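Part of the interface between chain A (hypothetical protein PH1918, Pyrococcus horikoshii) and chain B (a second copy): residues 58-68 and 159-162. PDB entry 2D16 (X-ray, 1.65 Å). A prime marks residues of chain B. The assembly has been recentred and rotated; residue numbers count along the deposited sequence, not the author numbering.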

# COMPACT_ATOMS: atom_id res chain seq x y z
N ARG A 58 -21.72 -51.68 -2.88
CA ARG A 58 -21.39 -50.62 -3.83
C ARG A 58 -20.11 -49.96 -3.36
O ARG A 58 -19.80 -49.98 -2.17
N TYR A 59 -19.37 -49.36 -4.29
CA TYR A 59 -18.13 -48.70 -3.90
C TYR A 59 -17.65 -47.65 -4.90
O TYR A 59 -18.07 -47.63 -6.06
N THR A 60 -16.78 -46.76 -4.51
CA THR A 60 -16.15 -45.70 -5.27
C THR A 60 -15.08 -45.07 -4.38
O THR A 60 -14.72 -45.64 -3.35
N GLY A 61 -14.55 -43.97 -4.85
CA GLY A 61 -13.47 -43.29 -4.16
C GLY A 61 -12.52 -42.75 -5.21
O GLY A 61 -12.92 -42.56 -6.36
N ASN A 62 -11.27 -42.50 -4.82
CA ASN A 62 -10.29 -41.97 -5.77
C ASN A 62 -8.94 -42.68 -5.63
O ASN A 62 -7.89 -42.10 -5.93
N ASP A 63 -8.98 -43.92 -5.17
CA ASP A 63 -7.78 -44.74 -4.99
C ASP A 63 -8.14 -46.21 -5.20
O ASP A 63 -8.88 -46.80 -4.42
N PRO A 64 -7.60 -46.81 -6.27
CA PRO A 64 -7.87 -48.22 -6.60
C PRO A 64 -7.71 -49.20 -5.44
O PRO A 64 -8.62 -49.98 -5.15
N GLU A 65 -6.56 -49.16 -4.78
CA GLU A 65 -6.28 -50.06 -3.67
C GLU A 65 -7.24 -49.91 -2.49
O GLU A 65 -7.78 -50.90 -2.00
N LEU A 66 -7.44 -48.68 -2.03
CA LEU A 66 -8.33 -48.46 -0.90
C LEU A 66 -9.77 -48.78 -1.26
O LEU A 66 -10.57 -49.16 -0.40
N GLU A 67 -10.12 -48.64 -2.54
CA GLU A 67 -11.47 -48.96 -2.99
C GLU A 67 -11.67 -50.47 -2.91
O GLU A 67 -12.69 -50.95 -2.42
N ALA A 68 -10.69 -51.23 -3.40
CA ALA A 68 -10.78 -52.68 -3.37
C ALA A 68 -10.89 -53.18 -1.92
O ALA A 68 -11.69 -54.06 -1.62
N TYR B 159 -11.96 -33.00 -7.85
CA TYR B 159 -13.30 -33.38 -7.41
C TYR B 159 -13.90 -34.38 -8.40
O TYR B 159 -14.76 -34.04 -9.21
N LYS B 160 -13.41 -35.61 -8.32
CA LYS B 160 -13.86 -36.69 -9.19
C LYS B 160 -13.76 -38.03 -8.47
O LYS B 160 -12.80 -38.28 -7.74
N ILE B 161 -14.75 -38.89 -8.68
CA ILE B 161 -14.77 -40.21 -8.06
C ILE B 161 -14.85 -41.27 -9.15
O ILE B 161 -15.29 -40.99 -10.27
N ASP B 162 -14.42 -42.49 -8.83
CA ASP B 162 -14.44 -43.58 -9.80
C ASP B 162 -15.81 -44.23 -9.92
O ASP B 162 -16.41 -44.56 -8.88
OXT ASP B 162 -16.26 -44.42 -11.07

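The chain B stretch ends at Asp162′, and this terminal residue dominates the contact: of the 260 Å² buried between the two stretches, 84 Å² belongs to Asp162′, 49 Å² to Thr60 and 35 Å² to Ile161′. The chain terminus lies beside the end of a strand whose last residues are 58-61, with the CA atoms of Thr60 and Asp162′ 5.3 Å apart and those of Gly61 and Ile161′ 5.1 Å apart. Asp162′ brings both a side-chain carboxylate and the terminal carboxylate to this site, and the two acidic groups meet different parts of chain A.

The terminal carboxylate is met by Thr60, whose CA-to-CB bond points toward chain B. With chi1 in the t well (-176°), its hydroxyl reaches the chain terminus, and OG1 of Thr60 donates a short hydrogen bond of 2.5 Å to O of Asp162′. The same OG1 packs 3.4 Å from CB of Ile161′, so the hydroxyl sits against the base of an aliphatic side chain while its polar demand is met by the terminus. Thr60 is buried in the assembly, so its hydroxyl finds its partner within the interface rather than in open solvent.

A backbone bond fixes the same residue from its other end. N of Asp162′ donates to O of Gly61 over 2.9 Å, with a nearly straight N-H...acceptor angle of 160°. That carbonyl also receives a CA-H...O contact from Ile161′, whose CA lies 3.4 Å from O of Gly61. Gly61 itself has no side chain, and its phi/psi of 142/-158 would jam a CB against the preceding carbonyl oxygen; a CB here would also be crowded by CG of Glu67, 3.2 Å from its ideal position.

The CA-to-CB bond of Asp162′ also points toward chain A, and the side chain, in the m rotamer (chi1 -65°), carries OD2 to the start of the helix that begins at Pro64. There Glu67, whose CA-to-CB bond likewise points toward chain B, extends with chi1 m and chi2 t until its OE2 lies only 2.5 Å from OD2 of Asp162′. Two carboxylate oxygens at this distance would repel if both were charged, so one acid group probably holds a proton. OE2 of Glu67 also accepts a weak hydrogen bond of 3.1 Å from N of Asp63. The CA-to-CB bond of Asp63 points away from chain B, and its side chain caps the helix, OD2 of Asp63 accepting from N of Leu66 at 3.0 Å. OD2 of Asp162′ further approaches CA of Asn62 at 3.7 Å.

Ile161′ adopts chi1 p and chi2 t, and its CA-to-CB bond points sideways; its contribution is the contact with Thr60 and the backbone approach to Gly61. The CA-to-CB bond of Asn62 also points sideways (chi1 p), with CB of Asn62 4.1 Å from O of Lys160′, while its side-chain amide atoms are hydrogen-bonded elsewhere in the structure. Lys160′ keeps its side chain well clear of chain A, and NZ of Lys160′ instead makes a weak 3.4 Å hydrogen bond to O of Ile161′.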

# COMPACT_ATOMS: atom_id res chain seq x y z
CB ARG A 58 -22.51 -49.58 -3.87
CG ARG A 58 -23.90 -50.15 -4.07
CD ARG A 58 -24.02 -50.80 -5.44
NE ARG A 58 -25.40 -51.11 -5.76
CZ ARG A 58 -25.84 -51.36 -6.99
NH1 ARG A 58 -24.99 -51.33 -8.01
NH2 ARG A 58 -27.12 -51.61 -7.21
CB TYR A 59 -17.03 -49.74 -3.69
CG TYR A 59 -16.49 -50.31 -4.98
CD1 TYR A 59 -15.42 -49.69 -5.64
CD2 TYR A 59 -17.05 -51.45 -5.56
CE1 TYR A 59 -14.93 -50.20 -6.85
CE2 TYR A 59 -16.57 -51.96 -6.76
CZ TYR A 59 -15.51 -51.33 -7.40
OH TYR A 59 -15.03 -51.83 -8.59
CB THR A 60 -17.16 -44.61 -5.72
OG1 THR A 60 -16.50 -43.65 -6.54
CG2 THR A 60 -17.77 -43.91 -4.52
CB ASN A 62 -10.11 -40.47 -5.57
CG ASN A 62 -9.55 -40.12 -4.21
OD1 ASN A 62 -9.33 -41.00 -3.38
ND2 ASN A 62 -9.30 -38.83 -3.98
CB ASP A 63 -7.21 -44.56 -3.58
CG ASP A 63 -5.86 -45.24 -3.42
OD1 ASP A 63 -4.86 -44.71 -3.94
OD2 ASP A 63 -5.81 -46.31 -2.78
CB PRO A 64 -6.89 -48.50 -7.73
CG PRO A 64 -6.82 -47.18 -8.44
CD PRO A 64 -6.70 -46.21 -7.27
CB GLU A 65 -4.84 -49.87 -3.17
CG GLU A 65 -4.47 -50.77 -2.00
CD GLU A 65 -3.02 -50.63 -1.59
OE1 GLU A 65 -2.14 -50.90 -2.44
OE2 GLU A 65 -2.75 -50.26 -0.43
CB LEU A 66 -8.21 -47.02 -0.39
CG LEU A 66 -6.82 -46.69 0.18
CD1 LEU A 66 -6.78 -45.25 0.65
CD2 LEU A 66 -6.50 -47.63 1.34
CB GLU A 67 -11.69 -48.47 -4.42
CG GLU A 67 -11.89 -46.96 -4.53
CD GLU A 67 -12.02 -46.49 -5.96
OE1 GLU A 67 -12.69 -47.18 -6.76
OE2 GLU A 67 -11.46 -45.42 -6.29
CB ALA A 68 -9.56 -53.30 -4.05
CB TYR B 159 -14.17 -32.13 -7.27
CG TYR B 159 -13.70 -31.24 -6.14
CD1 TYR B 159 -14.01 -31.55 -4.82
CD2 TYR B 159 -12.88 -30.14 -6.39
CE1 TYR B 159 -13.50 -30.79 -3.77
CE2 TYR B 159 -12.37 -29.37 -5.35
CZ TYR B 159 -12.68 -29.71 -4.04
OH TYR B 159 -12.16 -28.96 -3.00
CB LYS B 160 -13.01 -36.73 -10.46
CG LYS B 160 -13.50 -37.75 -11.48
CD LYS B 160 -12.52 -37.90 -12.63
CE LYS B 160 -13.05 -38.88 -13.67
NZ LYS B 160 -13.43 -40.18 -13.05
CB ILE B 161 -15.96 -40.36 -7.10
CG1 ILE B 161 -17.28 -40.20 -7.87
CG2 ILE B 161 -15.87 -39.32 -5.99
CD1 ILE B 161 -18.52 -40.36 -7.01
CB ASP B 162 -13.41 -44.65 -9.41
CG ASP B 162 -11.99 -44.15 -9.49
OD1 ASP B 162 -11.62 -43.58 -10.55
OD2 ASP B 162 -11.23 -44.32 -8.52